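Long-range contacts in SusD superfamily protein (Bacteroides fragilis, PDB 3L22), which probably binds glycans at the outer membrane as a SusD-family lipoprotein, and binds zinc ions: residues S350-V355 with L367-L372; L334-A339 with A380-K385; Q200-M205 with E248-L253; D398-G403 with E422-P427. All coordinates share one frame; numbering follows the deposited sequence.

Contact 1 of 4, residues S350-V355 with L367-L372; sequences SLLKQV and LNIDNL
In Lys353, chi1 (-73°) puts CG beside its own backbone N, and in Ile369, chi1 (-69°) does the same with CG1. The two side chains pass each other running in opposite directions. In one of two conformers of Lys353, CG lies 3.5 Å from CD1 of Ile369. Beyond it the same lysine chain bends at chi3 (80°), and NZ reaches OD1 of Asp370 at 2.7 Å in a salt bridge that meets the oxygen on its syn side, a little out of the carboxylate plane; a weak second bond goes to OD2. The 3-10 turn 369-371, in the link from helix 345-359 to helix 374-388, folds back on helix 345-359. On the inner side CG of Leu352 touches CD1 of Ile369 at 3.8 Å, while CD2 of Leu352 meets CD1 of Leu372 at 4.2 Å, those two chains crossing at about a right angle. Leu352 and Leu372 both continue onto Ala380 of helix 374-388, whereas the ion pair lies on the exposed margin.

Contact 2 of 4, residues L334-A339 with A380-K385; sequences LAECYA and AIYNEK. With EDO (1,2-ethanediol), chain B.
OE2 of Glu336, which lies 3.8 Å from CE1 of Tyr382, is gripped by a salt bridge from Arg402 and by a water that donates to OE2 at 2.6 Å. The same water is hydrogen-bonded to OH of Tyr382 at 2.7 Å, thus bridging the two helices. Arg401 forms a salt bridge with the other oxygen, OE1. Ring and carboxylate planes are 70° apart. Helices 327-339 and 374-388 form an antiparallel pair in the part of the chain assigned to the SusD family, their local axes 9.9 Å apart at 166°. Ile381 is the wedge between them. Its CD1 fits between two alanines one turn apart, 3.9 Å from CB of Ala335 and 3.8 Å from CB of Ala339, and CG2, anti to the backbone N, is turned to Glu336. Farther along, NZ of Lys385 donates to O1 of a bound ethanediol at 2.6 Å and forms salt bridges with Asp333 and Asp398, which probably stabilise its positive charge in this buried setting.

Contact 3 of 4, residues Q200-M205 with E248-L253; sequences QAAANM and ESIFSL
Ile250 is the bump of this contact, and the surface of helix 200-213 formed by Ala201, Ala202 and Met205 is what receives it. Its CG2, anti to the backbone N, presses on the first turn of the helix, 3.8 Å from CB of Ala201 and 3.6 Å from the backbone N of Ala202. The small alanine side chains let the isoleucine come this close to the helix backbone. CD1 of Ile250, at the end of the other branch, touches CG of Met205, a selenomethionine, at 4.0 Å. These two side chains cross at about a right angle; CG makes the touch, and the rest of the Met205 chain, bent at both chi2 and chi3, lies farther from CD1 than CG does.

The second touch is smaller. CB of Ala202 abuts CB of Phe251 at 3.9 Å. CG of Phe251 is anti to the backbone N (chi1 -180°); the ring leads away from the helix and packs edge-to-face with Phe122. Thr330 of helix 327-339 also touches Ile250, which is buried. The side chain of Phe251 is about 6 Å from that of His197, which with Glu119 binds a zinc ion.

The corner at Ile250 is consistent with both residues being turned to the helix: Ile250 and Phe251 both face Phe325 of the antiparallel strand 322-326, a classic beta bulge in a two-stranded sheet packed against a helix.

Contact 4 of 4, residues D398-G403 with E422-P427; sequences DIMRRG and EKYTWP. With EDO (1,2-ethanediol), chain B.
Met400, a selenomethionine, and Tyr424 meet at an oblique angle, the methionine chain stretched past the tyrosine ring. CG of Met400 is anti to the backbone N (chi1 -161°) and the chain stays extended beyond it, carrying the terminal methyl over to segment 422-427. There CE of Met400 lies 3.5 Å from CG2 of Thr425, the two side chains crossing at about a right angle, and 3.6 Å from the backbone O of Tyr424. CG of Met400 touches CE2 of Tyr424 at 3.8 Å. This holds for one of two conformers of Met400.

The tyrosine runs back roughly opposite to the methionine, its OH beside the backbone of Gly403, just past the helix. Its CG is also anti to the backbone N (chi1 -162°), and OH lies 3.4 Å from C of Gly403. That glycine, with positive phi, closes the helix in a Schellman motif, its N bonded to O of Met400 at 2.8 Å. The hydroxyl of Tyr424 is hydrogen-bonded to O of Glu404, the next residue.

On Arg401, NE donates to O2 of a bound ethanediol at 3.1 Å, and NH2 bonds to OD1 of Asp398 from above the carboxylate plane.

Phe406 of strand 406-409 packs on both Met400 and Tyr424, and Arg52 of helix 44-52 touches Met400 and donates to O of Tyr424, so this contact lies between the hairpin 406-417 and helix 44-52.

In the fold
From the N terminus, contact 3 closes first, joining the start of helix 200-213 to strand 249-253 across a loop of 42 residues. Contact 2 then pairs helix 327-339 with helix 374-388, and contact 1 is nested inside that loop, fastening the linker after helix 345-359 to the helix itself. The two touch through Leu351 on Leu334 and Leu372 on Ala380, forming one core of three consecutive helices. Contact 4 follows in series, around the hairpin 406-417. Salt bridges from Lys385 to Asp398 and from Glu336 to Arg401 join it to contact 2, and both reach the same ethanediol. Contact 3 touches none of the others and lies across the chain's centre from contact 4.

Contact 1 of 4, residues S350-V355 with L367-L372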
loop_
_atom_site.group_PDB
_atom_site.type_symbol
_atom_site.label_atom_id
_atom_site.label_comp_id
_atom_site.label_asym_id
_atom_site.label_seq_id
_atom_site.Cartn_x
_atom_site.Cartn_y
_atom_site.Cartn_z
ATOM N N SER A 350 16.082 0.650 -18.936
ATOM C CA SER A 350 15.289 1.682 -19.622
ATOM C C SER A 350 14.120 2.139 -18.738
ATOM O O SER A 350 13.820 3.336 -18.673
ATOM C CB SER A 350 14.819 1.217 -21.002
ATOM O OG SER A 350 13.677 0.398 -20.900
ATOM N N LEU A 351 13.502 1.201 -18.012
ATOM C CA LEU A 351 12.418 1.520 -17.081
ATOM C C LEU A 351 12.930 2.397 -15.915
ATOM O O LEU A 351 12.314 3.427 -15.595
ATOM C CB LEU A 351 11.755 0.229 -16.566
ATOM C CG LEU A 351 10.964 -0.605 -17.586
ATOM C CD1 LEU A 351 10.673 -2.045 -17.104
ATOM C CD2 LEU A 351 9.669 0.095 -18.034
ATOM N N LEU A 352 14.052 1.995 -15.296
ATOM C CA LEU A 352 14.706 2.787 -14.225
ATOM C C LEU A 352 15.005 4.197 -14.717
ATOM O O LEU A 352 14.696 5.173 -14.027
ATOM C CB LEU A 352 16.001 2.131 -13.706
ATOM C CG LEU A 352 16.800 2.848 -12.611
ATOM C CD1 LEU A 352 15.872 3.167 -11.395
ATOM C CD2 LEU A 352 18.032 2.049 -12.170
ATOM N N LYS A 353 15.550 4.319 -15.924
ATOM C CA LYS A 353 15.896 5.632 -16.446
ATOM C C LYS A 353 14.666 6.542 -16.596
ATOM O O LYS A 353 14.753 7.755 -16.334
ATOM C CB LYS A 353 16.668 5.524 -17.756
ATOM C CG LYS A 353 18.097 5.049 -17.565
ATOM C CD LYS A 353 18.750 4.592 -18.850
ATOM C CE LYS A 353 19.258 5.772 -19.690
ATOM N NZ LYS A 353 20.357 5.427 -20.666
ATOM N N GLN A 354 13.516 5.995 -16.982
ATOM C CA GLN A 354 12.335 6.837 -17.090
ATOM C C GLN A 354 11.995 7.506 -15.774
ATOM O O GLN A 354 11.720 8.710 -15.734
ATOM C CB GLN A 354 11.080 6.067 -17.514
ATOM C CG GLN A 354 11.040 5.627 -18.914
ATOM C CD GLN A 354 9.694 4.998 -19.267
ATOM O OE1 GLN A 354 8.635 5.639 -19.150
ATOM N NE2 GLN A 354 9.733 3.745 -19.695
ATOM N N VAL A 355 12.003 6.726 -14.702
ATOM C CA VAL A 355 11.597 7.261 -13.409
ATOM C C VAL A 355 12.665 8.204 -12.861
ATOM O O VAL A 355 12.334 9.330 -12.479
ATOM C CB VAL A 355 11.255 6.160 -12.411
ATOM C CG1 VAL A 355 10.959 6.752 -11.005
ATOM C CG2 VAL A 355 10.044 5.322 -12.948
ATOM N N LEU A 367 25.252 8.406 -11.099
ATOM C CA LEU A 367 24.932 7.002 -11.379
ATOM C C LEU A 367 24.891 6.800 -12.891
ATOM O O LEU A 367 24.132 7.478 -13.583
ATOM C CB LEU A 367 23.569 6.660 -10.768
ATOM C CG LEU A 367 23.036 5.231 -10.872
ATOM C CD1 LEU A 367 23.925 4.283 -10.062
ATOM C CD2 LEU A 367 21.572 5.203 -10.396
ATOM N N ASN A 368 25.730 5.916 -13.407
ATOM C CA ASN A 368 25.662 5.559 -14.811
ATOM C C ASN A 368 24.791 4.305 -15.004
ATOM O O ASN A 368 25.277 3.170 -14.950
ATOM C CB ASN A 368 27.061 5.372 -15.384
ATOM C CG ASN A 368 27.055 5.315 -16.903
ATOM O OD1 ASN A 368 26.029 4.945 -17.529
ATOM N ND2 ASN A 368 28.187 5.684 -17.514
ATOM N N ILE A 369 23.507 4.522 -15.243
ATOM C CA ILE A 369 22.533 3.422 -15.337
ATOM C C ILE A 369 22.880 2.431 -16.432
ATOM O O ILE A 369 22.788 1.212 -16.235
ATOM C CB ILE A 369 21.085 3.932 -15.523
ATOM C CG1 ILE A 369 20.619 4.611 -14.218
ATOM C CG2 ILE A 369 20.145 2.733 -15.883
ATOM C CD1 ILE A 369 19.241 5.221 -14.267
ATOM N N ASP A 370 23.344 2.944 -17.564
ATOM C CA ASP A 370 23.755 2.088 -18.660
ATOM C C ASP A 370 24.841 1.090 -18.317
ATOM O O ASP A 370 24.898 0.065 -18.964
ATOM C CB ASP A 370 24.153 2.924 -19.897
ATOM C CG ASP A 370 22.942 3.656 -20.511
ATOM O OD1 ASP A 370 21.809 3.112 -20.500
ATOM O OD2 ASP A 370 23.100 4.809 -20.954
ATOM N N ASN A 371 25.655 1.353 -17.290
ATOM C CA ASN A 371 26.696 0.420 -16.897
ATOM C C ASN A 371 26.300 -0.489 -15.738
ATOM O O ASN A 371 27.056 -1.303 -15.337
ATOM C CB ASN A 371 27.998 1.201 -16.572
ATOM C CG ASN A 371 28.655 1.771 -17.816
ATOM O OD1 ASN A 371 28.325 1.374 -18.919
ATOM N ND2 ASN A 371 29.622 2.672 -17.639
ATOM N N LEU A 372 25.110 -0.368 -15.206
ATOM C CA LEU A 372 24.665 -1.290 -14.149
ATOM C C LEU A 372 24.387 -2.717 -14.649
ATOM O O LEU A 372 23.884 -2.904 -15.748
ATOM C CB LEU A 372 23.390 -0.763 -13.515
ATOM C CG LEU A 372 23.471 0.570 -12.769
ATOM C CD1 LEU A 372 22.058 1.036 -12.391
ATOM C CD2 LEU A 372 24.379 0.420 -11.551
#

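Contact 2 of 4, residues L334-A339 with A380-K385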
loop_
_atom_site.group_PDB
_atom_site.type_symbol
_atom_site.label_atom_id
_atom_site.label_comp_id
_atom_site.label_asym_id
_atom_site.label_seq_id
_atom_site.Cartn_x
_atom_site.Cartn_y
_atom_site.Cartn_z
ATOM N N LEU A 334 7.997 -2.957 -12.619
ATOM C CA LEU A 334 8.425 -3.615 -13.870
ATOM C C LEU A 334 9.944 -3.700 -13.977
ATOM O O LEU A 334 10.480 -4.733 -14.355
ATOM C CB LEU A 334 7.823 -2.930 -15.108
ATOM C CG LEU A 334 6.334 -3.191 -15.354
ATOM C CD1 LEU A 334 5.790 -2.258 -16.476
ATOM C CD2 LEU A 334 6.080 -4.666 -15.686
ATOM N N ALA A 335 10.651 -2.638 -13.597
ATOM C CA ALA A 335 12.126 -2.681 -13.605
ATOM C C ALA A 335 12.602 -3.834 -12.724
ATOM O O ALA A 335 13.467 -4.591 -13.146
ATOM C CB ALA A 335 12.704 -1.366 -13.094
ATOM N N GLU A 336 12.025 -3.975 -11.504
ATOM C CA GLU A 336 12.449 -5.044 -10.599
ATOM C C GLU A 336 12.160 -6.401 -11.232
ATOM O O GLU A 336 13.000 -7.296 -11.185
ATOM C CB GLU A 336 11.813 -4.909 -9.203
ATOM C CG GLU A 336 12.110 -6.086 -8.267
ATOM C CD GLU A 336 11.550 -5.883 -6.873
ATOM O OE1 GLU A 336 10.891 -4.832 -6.646
ATOM O OE2 GLU A 336 11.743 -6.790 -6.008
ATOM N N CYS A 337 10.976 -6.575 -11.817
ATOM C CA CYS A 337 10.633 -7.844 -12.463
ATOM C C CYS A 337 11.619 -8.211 -13.567
ATOM O O CYS A 337 12.125 -9.336 -13.622
ATOM C CB CYS A 337 9.242 -7.795 -13.058
ATOM S SG CYS A 337 7.977 -7.594 -11.806
ATOM N N TYR A 338 11.919 -7.254 -14.432
ATOM C CA TYR A 338 12.829 -7.520 -15.553
ATOM C C TYR A 338 14.269 -7.772 -15.080
ATOM O O TYR A 338 14.952 -8.595 -15.675
ATOM C CB TYR A 338 12.781 -6.387 -16.612
ATOM C CG TYR A 338 11.665 -6.490 -17.630
ATOM C CD1 TYR A 338 11.768 -7.357 -18.718
ATOM C CD2 TYR A 338 10.514 -5.724 -17.509
ATOM C CE1 TYR A 338 10.734 -7.455 -19.680
ATOM C CE2 TYR A 338 9.491 -5.810 -18.444
ATOM C CZ TYR A 338 9.603 -6.692 -19.521
ATOM O OH TYR A 338 8.588 -6.786 -20.437
ATOM N N ALA A 339 14.701 -7.111 -13.999
ATOM C CA ALA A 339 16.030 -7.371 -13.432
ATOM C C ALA A 339 16.150 -8.806 -12.882
ATOM O O ALA A 339 17.263 -9.305 -12.731
ATOM C CB ALA A 339 16.378 -6.364 -12.352
ATOM N N ALA A 380 20.116 -0.366 -7.427
ATOM C CA ALA A 380 19.701 0.938 -7.949
ATOM C C ALA A 380 18.178 1.023 -8.071
ATOM O O ALA A 380 17.593 2.068 -7.830
ATOM C CB ALA A 380 20.359 1.221 -9.320
ATOM N N ILE A 381 17.544 -0.075 -8.454
ATOM C CA ILE A 381 16.079 -0.102 -8.543
ATOM C C ILE A 381 15.454 -0.012 -7.144
ATOM O O ILE A 381 14.540 0.805 -6.930
ATOM C CB ILE A 381 15.571 -1.362 -9.296
ATOM C CG1 ILE A 381 16.023 -1.313 -10.771
ATOM C CG2 ILE A 381 14.009 -1.484 -9.153
ATOM C CD1 ILE A 381 15.990 -2.663 -11.518
ATOM N N TYR A 382 15.981 -0.791 -6.184
ATOM C CA TYR A 382 15.473 -0.721 -4.809
ATOM C C TYR A 382 15.604 0.677 -4.198
ATOM O O TYR A 382 14.667 1.162 -3.574
ATOM C CB TYR A 382 16.161 -1.718 -3.886
ATOM C CG TYR A 382 16.113 -3.175 -4.317
ATOM C CD1 TYR A 382 15.111 -3.667 -5.138
ATOM C CD2 TYR A 382 17.098 -4.065 -3.898
ATOM C CE1 TYR A 382 15.100 -5.026 -5.547
ATOM C CE2 TYR A 382 17.073 -5.452 -4.285
ATOM C CZ TYR A 382 16.079 -5.886 -5.117
ATOM O OH TYR A 382 16.049 -7.195 -5.518
ATOM N N ASN A 383 16.767 1.314 -4.417
ATOM C CA ASN A 383 17.007 2.649 -3.902
ATOM C C ASN A 383 16.119 3.707 -4.562
ATOM O O ASN A 383 15.607 4.571 -3.881
ATOM C CB ASN A 383 18.474 3.047 -4.060
ATOM C CG ASN A 383 19.373 2.380 -3.041
ATOM O OD1 ASN A 383 18.933 2.021 -1.945
ATOM N ND2 ASN A 383 20.635 2.207 -3.399
ATOM N N GLU A 384 15.930 3.619 -5.870
ATOM C CA GLU A 384 15.024 4.540 -6.555
ATOM C C GLU A 384 13.591 4.450 -6.009
ATOM O O GLU A 384 12.921 5.460 -5.795
ATOM C CB GLU A 384 15.040 4.301 -8.068
ATOM C CG GLU A 384 14.601 5.532 -8.893
ATOM C CD GLU A 384 15.609 6.688 -8.862
ATOM O OE1 GLU A 384 16.849 6.451 -8.808
ATOM O OE2 GLU A 384 15.154 7.841 -8.955
ATOM N N LYS A 385 13.146 3.228 -5.768
ATOM C CA LYS A 385 11.827 2.957 -5.205
ATOM C C LYS A 385 11.732 3.548 -3.776
ATOM O O LYS A 385 10.733 4.142 -3.417
ATOM C CB LYS A 385 11.598 1.442 -5.206
ATOM C CG LYS A 385 10.218 0.972 -4.748
ATOM C CD LYS A 385 9.240 0.894 -5.884
ATOM C CE LYS A 385 7.887 0.280 -5.455
ATOM N NZ LYS A 385 8.060 -1.156 -5.143
HETATM C C1 EDO B . 5.416 -2.923 -4.583
HETATM O O1 EDO B . 5.495 -1.566 -4.964
HETATM C C2 EDO B . 5.018 -3.114 -3.110
HETATM O O2 EDO B . 5.160 -4.554 -2.896
HETATM O O HOH W 1 13.774 -8.421 -6.411
HETATM O O HOH W 2 10.405 -2.225 -7.285
#

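Contact 3 of 4, residues Q200-M205 with E248-L253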
loop_
_atom_site.group_PDB
_atom_site.type_symbol
_atom_site.label_atom_id
_atom_site.label_comp_id
_atom_site.label_asym_id
_atom_site.label_seq_id
_atom_site.Cartn_x
_atom_site.Cartn_y
_atom_site.Cartn_z
ATOM N N GLN A 200 -9.256 -1.173 -14.318
ATOM C CA GLN A 200 -8.465 -2.305 -14.743
ATOM C C GLN A 200 -7.003 -2.092 -14.377
ATOM O O GLN A 200 -6.354 -3.013 -13.852
ATOM C CB GLN A 200 -8.629 -2.547 -16.248
ATOM C CG GLN A 200 -10.064 -2.962 -16.581
ATOM C CD GLN A 200 -10.241 -3.398 -18.008
ATOM O OE1 GLN A 200 -9.301 -3.944 -18.611
ATOM N NE2 GLN A 200 -11.431 -3.134 -18.580
ATOM N N ALA A 201 -6.481 -0.879 -14.592
ATOM C CA ALA A 201 -5.091 -0.547 -14.167
ATOM C C ALA A 201 -4.835 -0.765 -12.680
ATOM O O ALA A 201 -3.793 -1.294 -12.308
ATOM C CB ALA A 201 -4.745 0.902 -14.543
ATOM N N ALA A 202 -5.765 -0.357 -11.827
ATOM C CA ALA A 202 -5.621 -0.586 -10.391
ATOM C C ALA A 202 -5.571 -2.092 -10.025
ATOM O O ALA A 202 -4.756 -2.529 -9.208
ATOM C CB ALA A 202 -6.774 0.098 -9.639
ATOM N N ALA A 203 -6.482 -2.857 -10.610
ATOM C CA ALA A 203 -6.546 -4.283 -10.391
ATOM C C ALA A 203 -5.228 -4.952 -10.840
ATOM O O ALA A 203 -4.702 -5.833 -10.163
ATOM C CB ALA A 203 -7.740 -4.870 -11.133
ATOM N N ASN A 204 -4.721 -4.529 -11.991
ATOM C CA ASN A 204 -3.470 -5.057 -12.521
ATOM C C ASN A 204 -2.250 -4.667 -11.700
ATOM O O ASN A 204 -1.308 -5.457 -11.564
ATOM C CB ASN A 204 -3.305 -4.643 -13.989
ATOM C CG ASN A 204 -4.161 -5.489 -14.938
ATOM O OD1 ASN A 204 -4.203 -6.698 -14.790
ATOM N ND2 ASN A 204 -4.807 -4.854 -15.939
HETATM N N MSE A 205 -2.274 -3.473 -11.111
HETATM C CA MSE A 205 -1.210 -3.067 -10.185
HETATM C C MSE A 205 -1.201 -3.995 -8.961
HETATM O O MSE A 205 -0.138 -4.431 -8.526
HETATM C CB MSE A 205 -1.377 -1.609 -9.731
HETATM C CG MSE A 205 -1.001 -0.598 -10.781
HETATM SE SE MSE A 205 0.892 -0.733 -11.260
HETATM C CE MSE A 205 1.654 -0.147 -9.522
ATOM N N GLU A 248 -0.467 10.786 -13.678
ATOM C CA GLU A 248 0.281 9.684 -13.060
ATOM C C GLU A 248 -0.565 8.799 -12.132
ATOM O O GLU A 248 -0.170 7.665 -11.830
ATOM C CB GLU A 248 1.473 10.244 -12.290
ATOM C CG GLU A 248 2.547 9.243 -12.022
ATOM C CD GLU A 248 3.672 9.732 -11.119
ATOM O OE1 GLU A 248 3.885 10.963 -11.021
ATOM O OE2 GLU A 248 4.365 8.845 -10.525
ATOM N N SER A 249 -1.728 9.296 -11.704
ATOM C CA SER A 249 -2.467 8.698 -10.604
ATOM C C SER A 249 -3.313 7.548 -11.087
ATOM O O SER A 249 -4.165 7.728 -11.949
ATOM C CB SER A 249 -3.375 9.760 -9.963
ATOM O OG SER A 249 -2.622 10.882 -9.565
ATOM N N ILE A 250 -3.084 6.363 -10.540
ATOM C CA ILE A 250 -3.862 5.194 -10.918
ATOM C C ILE A 250 -4.990 5.005 -9.931
ATOM O O ILE A 250 -6.162 4.928 -10.320
ATOM C CB ILE A 250 -2.982 3.926 -11.032
ATOM C CG1 ILE A 250 -1.893 4.128 -12.108
ATOM C CG2 ILE A 250 -3.890 2.715 -11.338
ATOM C CD1 ILE A 250 -0.702 3.179 -12.048
ATOM N N PHE A 251 -4.661 4.882 -8.653
ATOM C CA PHE A 251 -5.689 4.667 -7.625
ATOM C C PHE A 251 -5.281 5.363 -6.322
ATOM O O PHE A 251 -4.134 5.188 -5.862
ATOM C CB PHE A 251 -5.920 3.155 -7.388
ATOM C CG PHE A 251 -6.969 2.860 -6.355
ATOM C CD1 PHE A 251 -8.303 3.160 -6.602
ATOM C CD2 PHE A 251 -6.630 2.293 -5.117
ATOM C CE1 PHE A 251 -9.280 2.953 -5.621
ATOM C CE2 PHE A 251 -7.603 2.049 -4.140
ATOM C CZ PHE A 251 -8.917 2.383 -4.384
ATOM N N SER A 252 -6.221 6.113 -5.744
ATOM C CA SER A 252 -6.035 6.863 -4.503
ATOM C C SER A 252 -7.294 6.852 -3.685
ATOM O O SER A 252 -8.400 6.569 -4.195
ATOM C CB SER A 252 -5.709 8.345 -4.778
ATOM O OG SER A 252 -4.574 8.502 -5.591
ATOM N N LEU A 253 -7.127 7.159 -2.404
ATOM C CA LEU A 253 -8.256 7.296 -1.466
ATOM C C LEU A 253 -8.492 8.797 -1.267
ATOM O O LEU A 253 -7.598 9.501 -0.728
ATOM C CB LEU A 253 -7.956 6.621 -0.128
ATOM C CG LEU A 253 -7.305 5.238 -0.202
ATOM C CD1 LEU A 253 -7.044 4.690 1.248
ATOM C CD2 LEU A 253 -8.194 4.328 -0.988
#

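Contact 4 of 4, residues D398-G403 with E422-P427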
loop_
_atom_site.group_PDB
_atom_site.type_symbol
_atom_site.label_atom_id
_atom_site.label_comp_id
_atom_site.label_asym_id
_atom_site.label_seq_id
_atom_site.Cartn_x
_atom_site.Cartn_y
_atom_site.Cartn_z
ATOM N N ASP A 398 8.001 -3.724 0.734
ATOM C CA ASP A 398 9.090 -4.176 -0.141
ATOM C C ASP A 398 10.138 -4.962 0.656
ATOM O O ASP A 398 10.608 -6.035 0.215
ATOM C CB ASP A 398 9.729 -2.994 -0.884
ATOM C CG ASP A 398 8.904 -2.498 -2.082
ATOM O OD1 ASP A 398 7.936 -3.181 -2.543
ATOM O OD2 ASP A 398 9.248 -1.413 -2.609
ATOM N N ILE A 399 10.451 -4.486 1.864
ATOM C CA ILE A 399 11.433 -5.172 2.722
ATOM C C ILE A 399 10.932 -6.592 3.067
ATOM O O ILE A 399 11.648 -7.608 2.952
ATOM C CB ILE A 399 11.664 -4.381 4.030
ATOM C CG1 ILE A 399 12.425 -3.072 3.731
ATOM C CG2 ILE A 399 12.431 -5.218 5.053
ATOM C CD1 ILE A 399 12.455 -1.996 4.890
HETATM N N MSE A 400 9.684 -6.634 3.519
HETATM C CA MSE A 400 9.123 -7.877 3.968
HETATM C C MSE A 400 8.942 -8.880 2.824
HETATM O O MSE A 400 9.310 -10.035 2.992
HETATM C CB MSE A 400 7.792 -7.670 4.650
HETATM C CG MSE A 400 7.403 -8.849 5.529
HETATM SE SE MSE A 400 5.689 -8.370 6.239
HETATM C CE MSE A 400 5.688 -9.538 7.810
ATOM N N ARG A 401 8.413 -8.469 1.682
ATOM C CA ARG A 401 8.158 -9.456 0.611
ATOM C C ARG A 401 9.449 -10.060 0.119
ATOM O O ARG A 401 9.505 -11.261 -0.189
ATOM C CB ARG A 401 7.316 -8.900 -0.530
ATOM C CG ARG A 401 7.979 -7.866 -1.406
ATOM C CD ARG A 401 7.117 -7.613 -2.627
ATOM N NE ARG A 401 7.594 -6.411 -3.313
ATOM C CZ ARG A 401 8.609 -6.335 -4.159
ATOM N NH1 ARG A 401 9.321 -7.397 -4.519
ATOM N NH2 ARG A 401 8.922 -5.162 -4.659
ATOM N N ARG A 402 10.518 -9.263 0.132
ATOM C CA ARG A 402 11.825 -9.792 -0.215
ATOM C C ARG A 402 12.517 -10.595 0.896
ATOM O O ARG A 402 13.593 -11.067 0.682
ATOM C CB ARG A 402 12.727 -8.694 -0.754
ATOM C CG ARG A 402 12.259 -8.144 -2.109
ATOM C CD ARG A 402 13.352 -7.358 -2.795
ATOM N NE ARG A 402 13.574 -6.025 -2.225
ATOM C CZ ARG A 402 13.039 -4.888 -2.675
ATOM N NH1 ARG A 402 12.166 -4.877 -3.676
ATOM N NH2 ARG A 402 13.363 -3.730 -2.089
ATOM N N GLY A 403 11.900 -10.752 2.069
ATOM C CA GLY A 403 12.507 -11.498 3.156
ATOM C C GLY A 403 13.767 -10.844 3.706
ATOM O O GLY A 403 14.607 -11.529 4.265
ATOM N N GLU A 422 10.452 -13.343 16.075
ATOM C CA GLU A 422 9.018 -13.202 16.351
ATOM C C GLU A 422 8.486 -11.836 15.952
ATOM O O GLU A 422 7.414 -11.755 15.349
ATOM C CB GLU A 422 8.757 -13.473 17.843
ATOM C CG GLU A 422 7.322 -13.169 18.381
ATOM C CD GLU A 422 7.299 -13.175 19.924
ATOM O OE1 GLU A 422 7.263 -14.284 20.527
ATOM O OE2 GLU A 422 7.362 -12.067 20.524
ATOM N N LYS A 423 9.239 -10.772 16.232
ATOM C CA LYS A 423 8.788 -9.414 15.908
ATOM C C LYS A 423 8.939 -8.989 14.437
ATOM O O LYS A 423 8.675 -7.822 14.092
ATOM C CB LYS A 423 9.451 -8.384 16.842
ATOM C CG LYS A 423 9.117 -8.546 18.352
ATOM C CD LYS A 423 7.647 -8.344 18.660
ATOM C CE LYS A 423 7.300 -8.485 20.172
ATOM N NZ LYS A 423 5.790 -8.591 20.205
ATOM N N TYR A 424 9.343 -9.916 13.558
ATOM C CA TYR A 424 9.302 -9.649 12.129
ATOM C C TYR A 424 7.860 -9.384 11.668
ATOM O O TYR A 424 7.623 -8.571 10.749
ATOM C CB TYR A 424 9.866 -10.826 11.341
ATOM C CG TYR A 424 10.265 -10.521 9.900
ATOM C CD1 TYR A 424 11.375 -9.751 9.624
ATOM C CD2 TYR A 424 9.588 -11.065 8.828
ATOM C CE1 TYR A 424 11.782 -9.514 8.346
ATOM C CE2 TYR A 424 10.014 -10.823 7.505
ATOM C CZ TYR A 424 11.092 -10.026 7.281
ATOM O OH TYR A 424 11.536 -9.787 6.004
ATOM N N THR A 425 6.920 -10.092 12.291
ATOM C CA THR A 425 5.521 -9.992 11.966
ATOM C C THR A 425 4.750 -9.464 13.181
ATOM O O THR A 425 5.264 -9.420 14.293
ATOM C CB THR A 425 4.956 -11.355 11.600
ATOM O OG1 THR A 425 5.044 -12.208 12.747
ATOM C CG2 THR A 425 5.702 -11.973 10.391
ATOM N N TRP A 426 3.517 -9.050 12.922
ATOM C CA TRP A 426 2.579 -8.702 13.952
ATOM C C TRP A 426 1.889 -9.995 14.421
ATOM O O TRP A 426 1.614 -10.873 13.603
ATOM C CB TRP A 426 1.532 -7.757 13.366
ATOM C CG TRP A 426 1.941 -6.327 13.252
ATOM C CD1 TRP A 426 3.196 -5.792 13.399
ATOM C CD2 TRP A 426 1.068 -5.235 13.003
ATOM N NE1 TRP A 426 3.144 -4.424 13.250
ATOM C CE2 TRP A 426 1.844 -4.059 13.022
ATOM C CE3 TRP A 426 -0.311 -5.127 12.802
ATOM C CZ2 TRP A 426 1.291 -2.792 12.799
ATOM C CZ3 TRP A 426 -0.865 -3.837 12.583
ATOM C CH2 TRP A 426 -0.070 -2.713 12.592
ATOM N N PRO A 427 1.621 -10.122 15.714
ATOM C CA PRO A 427 0.883 -11.289 16.167
ATOM C C PRO A 427 -0.620 -11.065 15.975
ATOM O O PRO A 427 -1.081 -9.919 15.934
ATOM C CB PRO A 427 1.233 -11.353 17.652
ATOM C CG PRO A 427 1.375 -9.870 18.038
ATOM C CD PRO A 427 2.010 -9.238 16.834
HETATM C C1 EDO B . 5.416 -2.923 -4.583
HETATM O O1 EDO B . 5.495 -1.566 -4.964
HETATM C C2 EDO B . 5.018 -3.114 -3.110
HETATM O O2 EDO B . 5.160 -4.554 -2.896
#